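Glyco_hydro_cc domain-containing protein (Cryptococcus neoformans, PDB 6UBC) binds oligosaccharides, probably those of beta-1,3-glucan, and belongs to glycoside hydrolase family 128, subgroup VII. Local coordinates at residues L325-F328 with S329-S333; N284-V287 with A288-A291. All coordinates share one frame; numbering follows the deposited sequence.

Interaction 1 (L325-F328 with S329-S333); sequences LSAF and SSQIS
The amide of S329 donates a hydrogen bond to L325 O at 2.8 Å, the shortest of four i to i+4 backbone bonds that join residues 325-328 to 329-332. These bonds run through most of the short helix 324-331 to its C-terminal end. The helix is one of those surrounding the curved, mainly parallel sheet of the glycosyl hydrolase core, and it illustrates how a helix can end on an aromatic-aliphatic pair. S330 N reaches S326 O, and Q331 N reaches A327 O at 3.1 Å. Q331 N also leans toward F328 O in a weak second bond, whose N-H...O angle is just 127°. F328 O is therefore approached by two amides, the better placed being I332 N at 3.0 Å, which meets it almost head-on, with a C=O...N angle of 167°. I332 is the first residue to leave helical geometry, yet its amide still completes the last turn.

Side chains pack along the same stretch. Q331 lays its CG against A327 O at 3.3 Å, and the chain, extended beyond CG, brings NE2 within 4.1 Å of A327 CB. On the buried side, the F328 ring is sent out with CG anti to the backbone N (chi1 172°) and receives I332 over one face. There CG2 forms a CH-pi contact, lying 3.8 Å from the ring centroid and close to the ring normal. W294 meets the F328 ring edge-to-face and W324 lies at a shallow angle to it, so the pair belongs to a larger aromatic cluster. At the N-terminal end of the helix, the carboxylate of E319 accepts bonds from the amides of L325 and S326. The other branch of I332 runs to the ring's rim, where CD1 lies 3.7 Å from F328 CE2.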
ATOM      1  N   LEU A 325       9.480 -12.479   0.421  1.00 23.89           N
ATOM      2  CA  LEU A 325       8.437 -12.492   1.443  1.00 22.94           C
ATOM      3  C   LEU A 325       8.382 -13.868   2.093  1.00 23.59           C
ATOM      4  O   LEU A 325       8.080 -13.978   3.300  1.00 24.48           O
ATOM      5  CB  LEU A 325       7.089 -12.137   0.863  1.00 23.91           C
ATOM      6  CG  LEU A 325       6.038 -11.746   1.896  1.00 23.32           C
ATOM      7  CD1 LEU A 325       6.451 -10.533   2.746  1.00 26.31           C
ATOM      8  CD2 LEU A 325       4.708 -11.474   1.232  1.00 24.44           C
ATOM      9  N   SER A 326       8.523 -14.919   1.303  1.00 24.36           N
ATOM     10  CA  SER A 326       8.379 -16.292   1.857  1.00 25.46           C
ATOM     11  C   SER A 326       9.497 -16.536   2.863  1.00 25.91           C
ATOM     12  O   SER A 326       9.222 -17.137   3.935  1.00 25.63           O
ATOM     13  CB  SER A 326       8.320 -17.352   0.805  1.00 26.92           C
ATOM     14  OG  SER A 326       9.491 -17.397  -0.007  1.00 28.63           O
ATOM     15  N   ALA A 327      10.711 -16.132   2.541  1.00 24.11           N
ATOM     16  CA  ALA A 327      11.817 -16.292   3.520  1.00 25.93           C
ATOM     17  C   ALA A 327      11.593 -15.376   4.718  1.00 24.35           C
ATOM     18  O   ALA A 327      11.855 -15.796   5.845  1.00 24.27           O
ATOM     19  CB  ALA A 327      13.165 -16.049   2.909  1.00 27.20           C
ATOM     20  N   PHE A 328      11.163 -14.148   4.505  1.00 23.16           N
ATOM     21  CA  PHE A 328      10.873 -13.169   5.579  1.00 23.95           C
ATOM     22  C   PHE A 328       9.838 -13.777   6.527  1.00 25.73           C
ATOM     23  O   PHE A 328       9.973 -13.712   7.748  1.00 25.02           O
ATOM     24  CB  PHE A 328      10.373 -11.859   4.944  1.00 24.69           C
ATOM     25  CG  PHE A 328       9.845 -10.790   5.866  1.00 22.50           C
ATOM     26  CD1 PHE A 328      10.715  -9.892   6.500  1.00 23.26           C
ATOM     27  CD2 PHE A 328       8.473 -10.643   6.103  1.00 22.28           C
ATOM     28  CE1 PHE A 328      10.222  -8.937   7.381  1.00 22.43           C
ATOM     29  CE2 PHE A 328       8.002  -9.654   6.943  1.00 21.16           C
ATOM     30  CZ  PHE A 328       8.867  -8.804   7.589  1.00 22.37           C
ATOM     31  N   SER A 329       8.803 -14.391   5.979  1.00 24.47           N
ATOM     32  CA  SER A 329       7.693 -14.988   6.755  1.00 25.85           C
ATOM     33  C   SER A 329       8.214 -16.107   7.648  1.00 26.27           C
ATOM     34  O   SER A 329       7.720 -16.236   8.807  1.00 27.32           O
ATOM     35  CB  SER A 329       6.600 -15.501   5.812  1.00 26.71           C
ATOM     36  OG  SER A 329       5.482 -16.057   6.541  1.00 28.88           O
ATOM     37  N   SER A 330       9.150 -16.884   7.125  1.00 27.83           N
ATOM     38  CA  SER A 330       9.832 -17.978   7.843  1.00 31.29           C
ATOM     39  C   SER A 330      10.635 -17.442   9.014  1.00 32.22           C
ATOM     40  O   SER A 330      10.591 -18.088  10.087  1.00 31.43           O
ATOM     41  CB  SER A 330      10.712 -18.745   6.935  1.00 32.48           C
ATOM     42  OG  SER A 330       9.869 -19.444   6.071  1.00 34.60           O
ATOM     43  N   GLN A 331      11.296 -16.309   8.845  1.00 27.62           N
ATOM     44  CA  GLN A 331      12.268 -15.735   9.829  1.00 27.85           C
ATOM     45  C   GLN A 331      11.633 -14.846  10.902  1.00 26.76           C
ATOM     46  O   GLN A 331      12.166 -14.816  11.979  1.00 30.27           O
ATOM     47  CB  GLN A 331      13.344 -14.980   9.077  1.00 30.37           C
ATOM     48  CG  GLN A 331      14.128 -15.971   8.196  1.00 34.31           C
ATOM     49  CD  GLN A 331      15.278 -15.328   7.445  1.00 37.63           C
ATOM     50  OE1 GLN A 331      15.941 -14.425   7.959  1.00 37.75           O
ATOM     51  NE2 GLN A 331      15.536 -15.832   6.240  1.00 34.05           N
ATOM     52  N   ILE A 332      10.514 -14.198  10.665  1.00 26.08           N
ATOM     53  CA  ILE A 332       9.865 -13.311  11.673  1.00 25.81           C
ATOM     54  C   ILE A 332       9.214 -14.149  12.765  1.00 27.66           C
ATOM     55  O   ILE A 332       8.735 -15.240  12.504  1.00 26.77           O
ATOM     56  CB  ILE A 332       8.861 -12.305  11.081  1.00 26.39           C
ATOM     57  CG1 ILE A 332       7.725 -12.993  10.300  1.00 26.94           C
ATOM     58  CG2 ILE A 332       9.614 -11.355  10.203  1.00 26.31           C
ATOM     59  CD1 ILE A 332       6.860 -12.035   9.561  1.00 27.40           C
ATOM     60  N   SER A 333       9.182 -13.581  13.981  1.00 26.55           N
ATOM     61  CA  SER A 333       8.555 -14.241  15.148  1.00 26.90           C
ATOM     62  C   SER A 333       7.118 -13.792  15.283  1.00 26.45           C
ATOM     63  O   SER A 333       6.316 -14.542  15.864  1.00 26.71           O
ATOM     64  CB  SER A 333       9.398 -14.052  16.394  1.00 25.75           C
ATOM     65  OG  SER A 333      10.556 -14.912  16.286  1.00 24.80           O
TER

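Interaction 2 (N284-V287 with A288-A291); sequences NIAV and ADAA
I285 and A290 meet through one methyl each: CG2 of I285 lies 3.7 Å from A290 CB. The branch is put there by its first torsion, which sets CG2 anti to the backbone N of I285 while CG1 takes the place beside that nitrogen (chi1 -41°). The same methyl also comes within 4.0 Å of D289 CB, so it rests across two successive residues of the first helical turn.

D289 turns its carboxylate back toward the residues before the helix. Its CG stands beside its own backbone N (chi1 -63°), which carries OD2 to 3.7 Å from A286 CB. A water extends this reach, accepting from A286 N at 2.9 Å and donating to OD2 of D289, so the carboxylate serves the amide at one remove.

A286 is the N-cap of helix 287-298, the helix that follows strand 268-270 in the glycosyl hydrolase core. As an alanine it has no polar side chain with which to cap, and it joins the turn through its carbonyl: A290 N donates to A286 O at 2.9 Å. Just before the cap, I285 O accepts from NE1 of W324. The next bond along the helix repeats the pattern, from A291 N to V287 O, and the methyl of A291 sits beside the same carbonyl, with CB 3.5 Å from V287 O.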
ATOM      1  N   ASN A 284      15.195  -1.690  -0.428  1.00 25.80           N
ATOM      2  CA  ASN A 284      16.424  -2.497  -0.652  1.00 26.24           C
ATOM      3  C   ASN A 284      16.987  -3.064   0.665  1.00 28.28           C
ATOM      4  O   ASN A 284      18.130  -2.722   1.097  1.00 26.70           O
ATOM      5  CB  ASN A 284      17.435  -1.651  -1.443  1.00 27.18           C
ATOM      6  CG  ASN A 284      18.624  -2.485  -1.863  1.00 30.68           C
ATOM      7  OD1 ASN A 284      18.526  -3.699  -1.958  1.00 29.07           O
ATOM      8  ND2 ASN A 284      19.756  -1.826  -1.956  1.00 32.47           N
ATOM      9  N   ILE A 285      16.249  -3.995   1.282  1.00 27.22           N
ATOM     10  CA  ILE A 285      16.635  -4.626   2.573  1.00 26.56           C
ATOM     11  C   ILE A 285      16.811  -6.145   2.371  1.00 27.06           C
ATOM     12  O   ILE A 285      15.912  -6.809   1.864  1.00 27.69           O
ATOM     13  CB  ILE A 285      15.592  -4.330   3.659  1.00 26.36           C
ATOM     14  CG1 ILE A 285      15.062  -2.895   3.616  1.00 24.87           C
ATOM     15  CG2 ILE A 285      16.150  -4.665   5.036  1.00 26.96           C
ATOM     16  CD1 ILE A 285      13.914  -2.633   4.570  1.00 24.55           C
ATOM     17  N   ALA A 286      17.934  -6.706   2.817  1.00 26.93           N
ATOM     18  CA  ALA A 286      18.114  -8.169   2.866  1.00 25.85           C
ATOM     19  C   ALA A 286      17.041  -8.763   3.796  1.00 27.30           C
ATOM     20  O   ALA A 286      16.733  -8.180   4.846  1.00 27.11           O
ATOM     21  CB  ALA A 286      19.524  -8.471   3.336  1.00 28.56           C
ATOM     22  N   VAL A 287      16.550  -9.942   3.449  1.00 27.00           N
ATOM     23  CA  VAL A 287      15.542 -10.647   4.253  1.00 28.25           C
ATOM     24  C   VAL A 287      15.902 -10.655   5.728  1.00 27.13           C
ATOM     25  O   VAL A 287      15.012 -10.285   6.549  1.00 25.80           O
ATOM     26  CB  VAL A 287      15.281 -12.061   3.725  1.00 29.09           C
ATOM     27  CG1 VAL A 287      14.421 -12.870   4.675  1.00 30.21           C
ATOM     28  CG2 VAL A 287      14.592 -11.958   2.386  1.00 29.29           C
ATOM     29  N   ALA A 288      17.094 -11.116   6.089  1.00 28.03           N
ATOM     30  CA  ALA A 288      17.413 -11.332   7.505  1.00 29.99           C
ATOM     31  C   ALA A 288      17.385  -9.999   8.245  1.00 27.47           C
ATOM     32  O   ALA A 288      16.912 -10.000   9.429  1.00 27.44           O
ATOM     33  CB  ALA A 288      18.755 -12.037   7.673  1.00 31.13           C
ATOM     34  N   ASP A 289      17.926  -8.931   7.650  1.00 27.03           N
ATOM     35  CA  ASP A 289      17.914  -7.583   8.274  1.00 28.12           C
ATOM     36  C   ASP A 289      16.457  -7.122   8.423  1.00 25.81           C
ATOM     37  O   ASP A 289      16.080  -6.522   9.470  1.00 28.12           O
ATOM     38  CB  ASP A 289      18.700  -6.552   7.473  1.00 29.14           C
ATOM     39  CG  ASP A 289      20.168  -6.968   7.421  1.00 33.47           C
ATOM     40  OD1 ASP A 289      20.603  -7.541   8.386  1.00 34.79           O
ATOM     41  OD2 ASP A 289      20.807  -6.813   6.395  1.00 35.41           O
ATOM     42  N   ALA A 290      15.625  -7.416   7.416  1.00 25.38           N
ATOM     43  CA  ALA A 290      14.241  -6.892   7.481  1.00 24.01           C
ATOM     44  C   ALA A 290      13.458  -7.612   8.584  1.00 24.95           C
ATOM     45  O   ALA A 290      12.594  -6.969   9.286  1.00 25.61           O
ATOM     46  CB  ALA A 290      13.577  -7.040   6.153  1.00 22.30           C
ATOM     47  N   ALA A 291      13.689  -8.918   8.692  1.00 24.45           N
ATOM     48  CA  ALA A 291      12.974  -9.754   9.679  1.00 24.60           C
ATOM     49  C   ALA A 291      13.265  -9.212  11.081  1.00 24.78           C
ATOM     50  O   ALA A 291      12.336  -9.017  11.855  1.00 25.70           O
ATOM     51  CB  ALA A 291      13.392 -11.193   9.530  1.00 25.17           C
TER
HETATM   52  O   HOH W   1      19.884  -5.129   4.255  1.00 27.58           O

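Interaction 2 opens helix 287-298 and interaction 1 closes helix 324-331, and the two pack side by side with centres about 10 Å apart. V287 packs against the neighbouring helix at two successive turns: its CG1 lies 3.5 Å from F328 N and from Q331 NE2. Q331 reaches over the helix start as well, with OE1 3.5 Å from A288 CA, while F328 CE1 comes to 3.6 Å from A290 O. W324 and W294 extend the interface, W324 touching V287 and A290, and W294 meeting F328 and I332. Both contacts lie about 19 Å from the chain centre; neither includes a bound sugar, and here they join two neighbouring helices of the fold.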